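Local coordinates for extracellular endo-alpha-(1->5)-L-arabinanase 1 (Bacillus subtilis, PDB 1UV4), which hydrolyses internal alpha-1,5-L-arabinofuranosidic linkages in linear arabinan and branched sugar beet arabinan, contributing to breakdown of the plant cell wall, at residues A[60-65]-A[89-94]; A[121-124]-A[130-133]; A[228-233]-A[288-293]; A[172-177]-A[196-201]. One frame throughout, in Å; residues are numbered along the deposited sequence.

Interaction 1: A[60-65]-A[89-94]; sequences SWWSNY and YSVSSF
Trp61 brings the CZ2 corner of its indole to 3.6 Å from Tyr89 OH. With CG set between the backbone N and the carbonyl carbon (chi1 64°), the Trp61 side chain sets out beside the strand rather than at it, but the long indole carries its far end to Tyr89; its N-H is used elsewhere, on Asp116 OD1. One face of this indole receives CD1 of Trp62 over its centre. Trp62 NE1 donates to Tyr89 OH at 3.0 Å, with 151° at the hydrogen and the oxygen close to the indole plane. Tyr89 and Val91 stand on strand 84-91, the second strand of a four-stranded antiparallel blade in the five-bladed propeller of family 43; residues 60-65 belong to the loop arriving from the preceding blade. Tyr89 and Val91, two residues apart on the strand, both direct their side chains at that loop. An indole suits both, offering a rim N-H to the hydroxyl and a flat face to the methyl. The rings of Trp62 and Tyr89 meet rim to rim at 61°, Trp62 CZ2 lying 3.6 Å from Tyr89 CE2. Val91 CG2 sits 3.6 Å from the centroid of the five-membered ring of Trp62, a CH-pi contact almost along the ring normal.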
loop_
_atom_site.group_PDB
_atom_site.type_symbol
_atom_site.label_atom_id
_atom_site.label_comp_id
_atom_site.label_asym_id
_atom_site.label_seq_id
_atom_site.Cartn_x
_atom_site.Cartn_y
_atom_site.Cartn_z
ATOM N N SER A 60 -12.036 -4.623 -19.071
ATOM C CA SER A 60 -11.661 -5.522 -20.163
ATOM C C SER A 60 -10.164 -5.565 -20.439
ATOM O O SER A 60 -9.636 -6.615 -20.832
ATOM C CB SER A 60 -12.409 -5.195 -21.448
ATOM O OG SER A 60 -12.052 -3.928 -21.936
ATOM N N TRP A 61 -9.438 -4.477 -20.195
ATOM C CA TRP A 61 -8.013 -4.454 -20.580
ATOM C C TRP A 61 -7.128 -5.297 -19.686
ATOM O O TRP A 61 -6.014 -5.675 -20.056
ATOM C CB TRP A 61 -7.470 -3.006 -20.632
ATOM C CG TRP A 61 -7.448 -2.226 -19.350
ATOM C CD1 TRP A 61 -8.374 -1.250 -18.985
ATOM C CD2 TRP A 61 -6.425 -2.191 -18.371
ATOM N NE1 TRP A 61 -7.992 -0.689 -17.796
ATOM C CE2 TRP A 61 -6.809 -1.237 -17.391
ATOM C CE3 TRP A 61 -5.244 -2.905 -18.175
ATOM C CZ2 TRP A 61 -6.069 -1.014 -16.247
ATOM C CZ3 TRP A 61 -4.485 -2.649 -17.031
ATOM C CH2 TRP A 61 -4.907 -1.723 -16.093
ATOM N N TRP A 62 -7.619 -5.625 -18.497
ATOM C CA TRP A 62 -6.794 -6.369 -17.514
ATOM C C TRP A 62 -6.298 -7.684 -18.083
ATOM O O TRP A 62 -5.153 -8.036 -17.862
ATOM C CB TRP A 62 -7.602 -6.645 -16.260
ATOM C CG TRP A 62 -7.948 -5.466 -15.437
ATOM C CD1 TRP A 62 -7.420 -4.201 -15.483
ATOM C CD2 TRP A 62 -8.930 -5.445 -14.412
ATOM N NE1 TRP A 62 -8.003 -3.409 -14.516
ATOM C CE2 TRP A 62 -8.924 -4.153 -13.833
ATOM C CE3 TRP A 62 -9.781 -6.408 -13.873
ATOM C CZ2 TRP A 62 -9.766 -3.798 -12.783
ATOM C CZ3 TRP A 62 -10.610 -6.053 -12.828
ATOM C CH2 TRP A 62 -10.621 -4.745 -12.323
ATOM N N SER A 63 -7.120 -8.369 -18.882
ATOM C CA SER A 63 -6.710 -9.686 -19.391
ATOM C C SER A 63 -5.584 -9.621 -20.440
ATOM O O SER A 63 -4.935 -10.629 -20.736
ATOM C CB SER A 63 -7.930 -10.474 -19.920
ATOM O OG SER A 63 -8.430 -9.894 -21.075
ATOM N N ASN A 64 -5.350 -8.438 -21.000
ATOM C CA ASN A 64 -4.269 -8.238 -21.957
ATOM C C ASN A 64 -2.903 -8.276 -21.304
ATOM O O ASN A 64 -1.900 -8.466 -21.995
ATOM C CB ASN A 64 -4.384 -6.889 -22.678
ATOM C CG ASN A 64 -5.687 -6.752 -23.455
ATOM O OD1 ASN A 64 -6.300 -7.757 -23.844
ATOM N ND2 ASN A 64 -6.093 -5.514 -23.713
ATOM N N TYR A 65 -2.860 -8.008 -20.006
ATOM C CA TYR A 65 -1.598 -7.950 -19.244
ATOM C C TYR A 65 -1.482 -9.049 -18.201
ATOM O O TYR A 65 -0.375 -9.537 -17.904
ATOM C CB TYR A 65 -1.404 -6.563 -18.606
ATOM C CG TYR A 65 -1.323 -5.483 -19.625
ATOM C CD1 TYR A 65 -0.268 -5.408 -20.501
ATOM C CD2 TYR A 65 -2.367 -4.575 -19.783
ATOM C CE1 TYR A 65 -0.210 -4.438 -21.474
ATOM C CE2 TYR A 65 -2.317 -3.596 -20.735
ATOM C CZ TYR A 65 -1.248 -3.556 -21.598
ATOM O OH TYR A 65 -1.203 -2.578 -22.516
ATOM N N TYR A 89 -4.417 0.519 -8.018
ATOM C CA TYR A 89 -4.810 -0.798 -7.506
ATOM C C TYR A 89 -4.025 -1.863 -8.284
ATOM O O TYR A 89 -3.464 -1.576 -9.338
ATOM C CB TYR A 89 -6.334 -0.991 -7.622
ATOM C CG TYR A 89 -6.767 -0.936 -9.048
ATOM C CD1 TYR A 89 -7.065 0.272 -9.663
ATOM C CD2 TYR A 89 -6.803 -2.079 -9.825
ATOM C CE1 TYR A 89 -7.391 0.329 -10.990
ATOM C CE2 TYR A 89 -7.118 -2.043 -11.112
ATOM C CZ TYR A 89 -7.420 -0.835 -11.733
ATOM O OH TYR A 89 -7.758 -0.799 -13.083
ATOM N N SER A 90 -4.097 -3.110 -7.816
ATOM C CA SER A 90 -3.287 -4.194 -8.368
ATOM C C SER A 90 -4.182 -5.265 -8.982
ATOM O O SER A 90 -5.212 -5.655 -8.401
ATOM C CB SER A 90 -2.428 -4.897 -7.289
ATOM O OG SER A 90 -1.883 -3.980 -6.380
ATOM N N VAL A 91 -3.796 -5.746 -10.172
ATOM C CA VAL A 91 -4.435 -6.870 -10.822
ATOM C C VAL A 91 -3.387 -7.996 -10.890
ATOM O O VAL A 91 -2.342 -7.789 -11.450
ATOM C CB VAL A 91 -4.830 -6.473 -12.266
ATOM C CG1 VAL A 91 -5.442 -7.639 -12.980
ATOM C CG2 VAL A 91 -5.729 -5.250 -12.261
ATOM N N SER A 92 -3.664 -9.154 -10.314
ATOM C CA SER A 92 -2.622 -10.183 -10.259
ATOM C C SER A 92 -3.250 -11.515 -9.953
ATOM O O SER A 92 -4.469 -11.677 -9.974
ATOM C CB SER A 92 -1.628 -9.744 -9.173
ATOM O OG SER A 92 -0.492 -10.585 -9.107
ATOM N N SER A 93 -2.403 -12.536 -9.767
ATOM C CA SER A 93 -2.825 -13.848 -9.259
ATOM C C SER A 93 -1.825 -14.294 -8.194
ATOM O O SER A 93 -0.659 -13.934 -8.243
ATOM C CB SER A 93 -2.935 -14.886 -10.370
ATOM O OG SER A 93 -1.722 -15.095 -11.017
ATOM N N PHE A 94 -2.340 -14.960 -7.186
ATOM C CA PHE A 94 -1.545 -15.307 -6.010
ATOM C C PHE A 94 -0.193 -15.944 -6.356
ATOM O O PHE A 94 -0.148 -16.992 -7.030
ATOM C CB PHE A 94 -2.322 -16.248 -5.111
ATOM C CG PHE A 94 -3.668 -15.696 -4.626
ATOM C CD1 PHE A 94 -3.778 -14.441 -4.047
ATOM C CD2 PHE A 94 -4.823 -16.471 -4.751
ATOM C CE1 PHE A 94 -4.999 -13.961 -3.623
ATOM C CE2 PHE A 94 -6.062 -15.974 -4.329
ATOM C CZ PHE A 94 -6.134 -14.718 -3.770
#

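Interaction 2: A[121-124]-A[130-133]; sequences IRST and NAID
Ala131 and Ser123 carry this contact, joined by a hydrogen bond from Ala131 N to Ser123 OG that is short (2.9 Å) and nearly straight (169°). A chi1 of 56° turns the hydroxyl in over the Ser123 backbone, facing Ala131 N. The same oxygen is also hydrogen-bonded to Asn97 O, a carbonyl that can only accept; a serine thus suits the spot, taking one bond and giving another in a buried setting. Strand 115-123 is the last, edge strand of its propeller blade, and residues 130-133 follow on the way to the next blade, in a loop that lines the substrate site by similarity with related enzymes. Ala131 is the centre of an inverse gamma turn there, closed by a weak bond from Ile132 N to Asn130 O. Its methyl lies against the strand backbone, 3.7 Å from Arg122 C and 3.8 Å from Ile121 O, and also 3.6 Å from Ser123 OG. So small a side chain lets the turn come close, the CA atoms of Ser123 and Ala131 being 5.3 Å apart. Asn130 brings OD1 to 3.6 Å from Ser123 OG, but that oxygen is hydrogen-bonded to Ser99 OG.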
loop_
_atom_site.group_PDB
_atom_site.type_symbol
_atom_site.label_atom_id
_atom_site.label_comp_id
_atom_site.label_asym_id
_atom_site.label_seq_id
_atom_site.Cartn_x
_atom_site.Cartn_y
_atom_site.Cartn_z
ATOM N N ILE A 121 1.638 0.530 -14.796
ATOM C CA ILE A 121 2.854 -0.239 -15.049
ATOM C C ILE A 121 2.509 -1.691 -14.850
ATOM O O ILE A 121 1.648 -2.039 -14.012
ATOM C CB ILE A 121 3.992 0.246 -14.108
ATOM C CG1 ILE A 121 5.358 -0.334 -14.502
ATOM C CG2 ILE A 121 3.634 -0.008 -12.650
ATOM C CD1 ILE A 121 6.494 0.348 -13.879
ATOM N N ARG A 122 3.189 -2.562 -15.578
ATOM C CA ARG A 122 2.984 -4.002 -15.422
ATOM C C ARG A 122 4.345 -4.716 -15.215
ATOM O O ARG A 122 5.446 -4.129 -15.388
ATOM C CB ARG A 122 2.131 -4.574 -16.553
ATOM C CG ARG A 122 2.634 -4.325 -17.941
ATOM C CD ARG A 122 3.856 -5.044 -18.315
ATOM N NE ARG A 122 3.988 -4.966 -19.782
ATOM C CZ ARG A 122 3.503 -5.838 -20.656
ATOM N NH1 ARG A 122 2.886 -6.946 -20.266
ATOM N NH2 ARG A 122 3.691 -5.605 -21.948
ATOM N N SER A 123 4.233 -5.983 -14.847
ATOM C CA SER A 123 5.370 -6.867 -14.734
ATOM C C SER A 123 5.055 -8.239 -15.372
ATOM O O SER A 123 3.887 -8.623 -15.465
ATOM C CB SER A 123 5.765 -7.090 -13.262
ATOM O OG SER A 123 4.674 -7.584 -12.496
ATOM N N THR A 124 6.086 -8.946 -15.850
ATOM C CA THR A 124 5.967 -10.311 -16.324
ATOM C C THR A 124 7.029 -11.152 -15.678
ATOM O O THR A 124 7.845 -10.645 -14.921
ATOM C CB THR A 124 6.160 -10.411 -17.874
ATOM O OG1 THR A 124 7.525 -10.118 -18.238
ATOM C CG2 THR A 124 5.263 -9.421 -18.650
ATOM N N ASN A 130 7.576 -7.216 -9.046
ATOM C CA ASN A 130 6.142 -7.507 -9.150
ATOM C C ASN A 130 5.380 -6.193 -9.062
ATOM O O ASN A 130 5.481 -5.458 -8.080
ATOM C CB ASN A 130 5.711 -8.446 -8.028
ATOM C CG ASN A 130 4.304 -8.963 -8.200
ATOM O OD1 ASN A 130 3.698 -8.842 -9.262
ATOM N ND2 ASN A 130 3.801 -9.679 -7.166
ATOM N N ALA A 131 4.603 -5.908 -10.102
ATOM C CA ALA A 131 3.822 -4.670 -10.177
ATOM C C ALA A 131 2.498 -4.778 -9.428
ATOM O O ALA A 131 1.416 -4.842 -10.016
ATOM C CB ALA A 131 3.539 -4.274 -11.643
ATOM N N ILE A 132 2.648 -4.789 -8.109
ATOM C CA ILE A 132 1.550 -4.691 -7.178
ATOM C C ILE A 132 1.899 -3.735 -6.038
ATOM O O ILE A 132 3.025 -3.279 -5.872
ATOM C CB ILE A 132 1.126 -6.086 -6.631
ATOM C CG1 ILE A 132 2.144 -6.646 -5.654
ATOM C CG2 ILE A 132 0.860 -7.063 -7.760
ATOM C CD1 ILE A 132 1.707 -7.866 -4.921
ATOM N N ASP A 133 0.894 -3.457 -5.232
ATOM C CA ASP A 133 1.034 -2.683 -4.006
ATOM C C ASP A 133 1.443 -1.221 -4.243
ATOM O O ASP A 133 2.427 -0.732 -3.677
ATOM C CB ASP A 133 1.974 -3.302 -2.977
ATOM C CG ASP A 133 1.542 -4.647 -2.511
ATOM O OD1 ASP A 133 0.419 -5.149 -2.793
ATOM O OD2 ASP A 133 2.343 -5.317 -1.803
#

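Interaction 3: A[228-233]-A[288-293]; sequences LDKSGK and SGWPSY
This is a loop-to-loop contact at the periphery of the five-bladed propeller, in which the aliphatic chain of Lys230 lies across the indole of Trp290. Residues 228-233 belong to the loop between strands 212-220 and 241-244 of one blade; residues 288-293 form the C-terminal tail that follows strand 276-283 of the next. The two side chains run past each other in opposite directions. Beyond CG the Lys230 chain is extended, which brings alternate methylenes, CG and CE, down on the ring: CG makes a CH-pi contact 3.7 Å from the centroid of the five-membered ring of Trp290, 15° off its normal, and CE follows at 3.6 Å from Trp290 CG. A lysine fits because its apolar stem covers the aromatic face while its ammonium group travels on to water. At the far edge of the indole, Leu228 O lies in the ring plane, 3.3 Å from Trp290 CH2.

Each loop has its own internal bracing. Asp229 to Gly232 form a type I turn, with Asp229 OD1 accepting from both Ser231 OG and Lys233 N, the latter coming from above the carboxylate plane. In the tail, Ser288 OG accepts from Trp290 N in an ST turn. Two waters complete the link: one accepts from Lys230 NZ at 2.9 Å and donates to Pro291 O at 2.8 Å, while the other accepts from Lys230 NZ and lies 2.6 Å from Ser288 OG.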
loop_
_atom_site.group_PDB
_atom_site.type_symbol
_atom_site.label_atom_id
_atom_site.label_comp_id
_atom_site.label_asym_id
_atom_site.label_seq_id
_atom_site.Cartn_x
_atom_site.Cartn_y
_atom_site.Cartn_z
ATOM N N LEU A 228 18.005 4.818 4.836
ATOM C CA LEU A 228 18.838 4.259 5.899
ATOM C C LEU A 228 17.994 4.083 7.156
ATOM O O LEU A 228 17.177 4.956 7.473
ATOM C CB LEU A 228 20.019 5.194 6.216
ATOM C CG LEU A 228 20.921 5.528 5.045
ATOM C CD1 LEU A 228 22.065 6.388 5.571
ATOM C CD2 LEU A 228 21.444 4.289 4.314
ATOM N N ASP A 229 18.167 2.964 7.846
ATOM C CA ASP A 229 17.510 2.766 9.121
ATOM C C ASP A 229 18.251 3.446 10.278
ATOM O O ASP A 229 19.260 4.118 10.059
ATOM C CB ASP A 229 17.206 1.274 9.364
ATOM C CG ASP A 229 18.403 0.425 9.599
ATOM O OD1 ASP A 229 19.474 0.909 10.053
ATOM O OD2 ASP A 229 18.337 -0.825 9.504
ATOM N N LYS A 230 17.732 3.322 11.503
ATOM C CA LYS A 230 18.331 4.034 12.645
ATOM C C LYS A 230 19.775 3.624 12.913
ATOM O O LYS A 230 20.567 4.409 13.444
ATOM C CB LYS A 230 17.536 3.846 13.919
ATOM C CG LYS A 230 16.219 4.549 13.966
ATOM C CD LYS A 230 15.660 4.484 15.353
ATOM C CE LYS A 230 14.280 5.013 15.367
ATOM N NZ LYS A 230 13.550 4.756 16.628
ATOM N N SER A 231 20.118 2.398 12.550
ATOM C CA SER A 231 21.491 1.895 12.692
ATOM C C SER A 231 22.415 2.320 11.552
ATOM O O SER A 231 23.597 2.044 11.601
ATOM C CB SER A 231 21.486 0.363 12.794
ATOM O OG SER A 231 21.386 -0.253 11.519
ATOM N N GLY A 232 21.872 2.951 10.515
ATOM C CA GLY A 232 22.643 3.342 9.336
ATOM C C GLY A 232 22.645 2.364 8.155
ATOM O O GLY A 232 23.304 2.625 7.142
ATOM N N LYS A 233 21.893 1.274 8.271
ATOM C CA LYS A 233 21.857 0.247 7.258
ATOM C C LYS A 233 20.831 0.591 6.174
ATOM O O LYS A 233 19.683 0.992 6.418
ATOM C CB LYS A 233 21.555 -1.109 7.884
ATOM C CG LYS A 233 21.670 -2.230 6.890
ATOM C CD LYS A 233 21.873 -3.543 7.512
ATOM C CE LYS A 233 21.776 -4.628 6.457
ATOM N NZ LYS A 233 22.565 -5.844 6.764
ATOM N N SER A 288 10.780 12.759 16.771
ATOM C CA SER A 288 12.122 12.211 17.069
ATOM C C SER A 288 13.186 12.158 15.908
ATOM O O SER A 288 14.380 11.898 16.123
ATOM C CB SER A 288 11.935 10.803 17.594
ATOM O OG SER A 288 11.582 9.932 16.534
ATOM N N GLY A 289 12.753 12.431 14.694
ATOM C CA GLY A 289 13.608 12.295 13.518
ATOM C C GLY A 289 13.177 11.047 12.785
ATOM O O GLY A 289 13.608 10.775 11.658
ATOM N N TRP A 290 12.309 10.289 13.433
ATOM C CA TRP A 290 11.855 9.010 12.925
ATOM C C TRP A 290 10.379 8.828 13.263
ATOM O O TRP A 290 9.891 9.426 14.205
ATOM C CB TRP A 290 12.668 7.895 13.585
ATOM C CG TRP A 290 14.108 7.957 13.312
ATOM C CD1 TRP A 290 15.060 8.522 14.103
ATOM C CD2 TRP A 290 14.803 7.477 12.140
ATOM N NE1 TRP A 290 16.297 8.422 13.530
ATOM C CE2 TRP A 290 16.176 7.758 12.329
ATOM C CE3 TRP A 290 14.407 6.774 10.981
ATOM C CZ2 TRP A 290 17.158 7.398 11.410
ATOM C CZ3 TRP A 290 15.389 6.415 10.063
ATOM C CH2 TRP A 290 16.736 6.734 10.275
ATOM N N PRO A 291 9.666 7.984 12.531
ATOM C CA PRO A 291 8.277 7.709 12.864
ATOM C C PRO A 291 8.168 6.942 14.162
ATOM O O PRO A 291 9.002 6.065 14.463
ATOM C CB PRO A 291 7.781 6.807 11.719
ATOM C CG PRO A 291 9.039 6.193 11.168
ATOM C CD PRO A 291 10.109 7.188 11.369
ATOM N N SER A 292 7.104 7.247 14.903
ATOM C CA SER A 292 6.791 6.572 16.157
ATOM C C SER A 292 5.304 6.534 16.391
ATOM O O SER A 292 4.596 7.474 16.036
ATOM C CB SER A 292 7.431 7.334 17.313
ATOM O OG SER A 292 7.150 6.692 18.523
ATOM N N TYR A 293 4.833 5.483 17.044
ATOM C CA TYR A 293 3.531 5.504 17.672
ATOM C C TYR A 293 3.580 6.420 18.902
ATOM O O TYR A 293 4.621 6.990 19.298
ATOM C CB TYR A 293 3.104 4.098 18.086
ATOM C CG TYR A 293 2.790 3.133 16.963
ATOM C CD1 TYR A 293 2.103 3.523 15.817
ATOM C CD2 TYR A 293 3.147 1.801 17.056
ATOM C CE1 TYR A 293 1.810 2.599 14.802
ATOM C CE2 TYR A 293 2.863 0.888 16.073
ATOM C CZ TYR A 293 2.179 1.277 14.937
ATOM O OH TYR A 293 1.901 0.314 13.951
ATOM O OXT TYR A 293 2.515 6.625 19.498
HETATM O O HOH W 1 10.962 5.958 16.497
HETATM O O HOH W 2 12.213 7.527 17.327
#

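Interaction 4: A[172-177]-A[196-201]; sequences YSIAAR and YYLMVS. With EDO (1,2-ethanediol), chain F.
Leu198 directs its side chain from strand 196-201 toward Ile174 and Ala175. From CB the chain leads to a CG lying anti to the backbone N (chi1 176°), and the fork there gives each methyl its own place. CD1 reaches Ile174 CD1 at 4.1 Å. CD2 does more: it meets Ala175 CB at 3.9 Å, Ile174 O at the same distance, and Ile174 CD1 at 4.0 Å. Leucine suits this spot because the branch at CG puts one methyl, CD2, where it touches both Ile174 and Ala175. They are both presented to it because Ile174 and Ala175 form a classic beta bulge opposite Ile155, which puts two consecutive side chains on the same side of strand 172-175. Further along, the small Ala175 CB comes to 4.3 Å from Val200 CG1. Ser173 takes no part in this packing; its OG shares a hydrogen bond of 2.8 Å with O1 of an ethanediol, probably from the crystallisation liquor, which is also bound by Lys156. The strand axes pass 9.0 Å apart at 69°, with no hydrogen bond between them: sheet faces packed through apolar side chains, as between neighbouring blades of a beta-propeller, here with Val200 about 7 Å from the side chain of the probable proton donor Glu185.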
loop_
_atom_site.group_PDB
_atom_site.type_symbol
_atom_site.label_atom_id
_atom_site.label_comp_id
_atom_site.label_asym_id
_atom_site.label_seq_id
_atom_site.Cartn_x
_atom_site.Cartn_y
_atom_site.Cartn_z
ATOM N N TYR A 172 13.505 3.305 -10.287
ATOM C CA TYR A 172 14.508 3.285 -9.225
ATOM C C TYR A 172 14.178 2.154 -8.247
ATOM O O TYR A 172 13.024 1.740 -8.108
ATOM C CB TYR A 172 14.511 4.612 -8.457
ATOM C CG TYR A 172 14.869 5.824 -9.290
ATOM C CD1 TYR A 172 16.173 6.240 -9.415
ATOM C CD2 TYR A 172 13.899 6.557 -9.951
ATOM C CE1 TYR A 172 16.506 7.372 -10.184
ATOM C CE2 TYR A 172 14.230 7.676 -10.706
ATOM C CZ TYR A 172 15.528 8.074 -10.812
ATOM O OH TYR A 172 15.881 9.194 -11.568
ATOM N N SER A 173 15.233 1.636 -7.644
ATOM C CA SER A 173 15.149 0.629 -6.581
ATOM C C SER A 173 15.379 1.275 -5.238
ATOM O O SER A 173 16.359 1.958 -5.042
ATOM C CB SER A 173 16.190 -0.455 -6.808
ATOM O OG SER A 173 15.954 -1.092 -8.040
ATOM N N ILE A 174 14.447 1.066 -4.298
ATOM C CA ILE A 174 14.548 1.740 -2.989
ATOM C C ILE A 174 14.510 0.850 -1.748
ATOM O O ILE A 174 14.908 1.302 -0.668
ATOM C CB ILE A 174 13.512 2.895 -2.855
ATOM C CG1 ILE A 174 12.084 2.418 -2.989
ATOM C CG2 ILE A 174 13.842 4.022 -3.841
ATOM C CD1 ILE A 174 11.052 3.507 -2.668
ATOM N N ALA A 175 14.092 -0.420 -1.876
ATOM C CA ALA A 175 14.219 -1.365 -0.760
ATOM C C ALA A 175 14.233 -2.767 -1.286
ATOM O O ALA A 175 13.572 -3.071 -2.266
ATOM C CB ALA A 175 13.100 -1.207 0.327
ATOM N N ALA A 176 15.046 -3.607 -0.653
ATOM C CA ALA A 176 15.170 -5.018 -1.064
ATOM C C ALA A 176 15.558 -5.857 0.150
ATOM O O ALA A 176 16.121 -5.359 1.119
ATOM C CB ALA A 176 16.242 -5.120 -2.141
ATOM N N ARG A 177 15.320 -7.170 0.079
ATOM C CA ARG A 177 15.829 -8.101 1.071
ATOM C C ARG A 177 16.545 -9.248 0.371
ATOM O O ARG A 177 16.062 -10.365 0.350
ATOM C CB ARG A 177 14.748 -8.640 1.978
ATOM C CG ARG A 177 14.000 -7.557 2.769
ATOM C CD ARG A 177 13.010 -8.168 3.703
ATOM N NE ARG A 177 13.615 -8.714 4.892
ATOM C CZ ARG A 177 13.018 -9.567 5.707
ATOM N NH1 ARG A 177 11.796 -10.020 5.433
ATOM N NH2 ARG A 177 13.649 -9.990 6.793
ATOM N N TYR A 196 12.642 12.165 3.376
ATOM C CA TYR A 196 11.760 11.135 2.840
ATOM C C TYR A 196 11.795 9.929 3.760
ATOM O O TYR A 196 12.855 9.484 4.190
ATOM C CB TYR A 196 12.159 10.767 1.415
ATOM C CG TYR A 196 11.970 11.937 0.470
ATOM C CD1 TYR A 196 10.728 12.238 -0.076
ATOM C CD2 TYR A 196 13.035 12.754 0.138
ATOM C CE1 TYR A 196 10.534 13.309 -0.946
ATOM C CE2 TYR A 196 12.862 13.833 -0.724
ATOM C CZ TYR A 196 11.609 14.109 -1.278
ATOM O OH TYR A 196 11.448 15.174 -2.145
ATOM N N TYR A 197 10.617 9.416 4.091
ATOM C CA TYR A 197 10.474 8.207 4.893
ATOM C C TYR A 197 9.794 7.121 4.112
ATOM O O TYR A 197 8.741 7.372 3.511
ATOM C CB TYR A 197 9.672 8.461 6.177
ATOM C CG TYR A 197 10.370 9.396 7.135
ATOM C CD1 TYR A 197 11.276 8.923 8.100
ATOM C CD2 TYR A 197 10.159 10.774 7.057
ATOM C CE1 TYR A 197 11.938 9.796 8.951
ATOM C CE2 TYR A 197 10.848 11.673 7.918
ATOM C CZ TYR A 197 11.719 11.179 8.866
ATOM O OH TYR A 197 12.381 12.037 9.721
ATOM N N LEU A 198 10.386 5.941 4.115
ATOM C CA LEU A 198 9.825 4.743 3.488
ATOM C C LEU A 198 9.500 3.721 4.577
ATOM O O LEU A 198 10.360 3.380 5.379
ATOM C CB LEU A 198 10.801 4.136 2.529
ATOM C CG LEU A 198 10.365 2.826 1.877
ATOM C CD1 LEU A 198 9.151 2.985 0.973
ATOM C CD2 LEU A 198 11.533 2.260 1.067
ATOM N N MET A 199 8.263 3.267 4.646
ATOM C CA MET A 199 7.898 2.104 5.422
ATOM C C MET A 199 7.550 0.963 4.473
ATOM O O MET A 199 6.971 1.186 3.420
ATOM C CB MET A 199 6.685 2.365 6.292
ATOM C CG MET A 199 6.817 3.476 7.215
ATOM S SD MET A 199 5.347 3.543 8.323
ATOM C CE MET A 199 5.768 4.882 9.379
ATOM N N VAL A 200 7.950 -0.254 4.834
ATOM C CA VAL A 200 7.593 -1.442 4.083
ATOM C C VAL A 200 7.085 -2.497 5.072
ATOM O O VAL A 200 7.308 -2.408 6.274
ATOM C CB VAL A 200 8.779 -2.007 3.269
ATOM C CG1 VAL A 200 9.300 -0.988 2.332
ATOM C CG2 VAL A 200 9.890 -2.493 4.180
ATOM N N SER A 201 6.306 -3.448 4.570
ATOM C CA SER A 201 6.006 -4.661 5.310
ATOM C C SER A 201 7.083 -5.709 5.018
ATOM O O SER A 201 7.347 -5.990 3.860
ATOM C CB SER A 201 4.633 -5.175 4.892
ATOM O OG SER A 201 3.630 -4.239 5.225
HETATM C C1 EDO F . 15.910 -0.301 -11.512
HETATM O O1 EDO F . 16.618 0.183 -10.388
HETATM C C2 EDO F . 14.637 -0.963 -11.053
HETATM O O2 EDO F . 14.791 -2.359 -11.127
#

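In the fold
Along the chain the order is interaction 1, 2, 4 and then 3, following the succession of propeller blades. Interactions 1 and 2, with centres about 9 Å apart, both reach the four-stranded sheet that runs from strand 74-81 to strand 115-123, and touch where Ser90 OG lies 3.1 Å from Asp133 N, a probable hydrogen bond. They thus tie successive blades together beside the probable substrate site. Interactions 3 and 4, centres about 13 Å apart, meet through Gly289 O and Tyr197 OH, 2.6 Å apart, and join the blade that runs from strand 184-192 to strand 241-244 to the blades before and after it. Interactions 1 and 3 lie on opposite sides of the chain centre, their own centres about 36 Å apart.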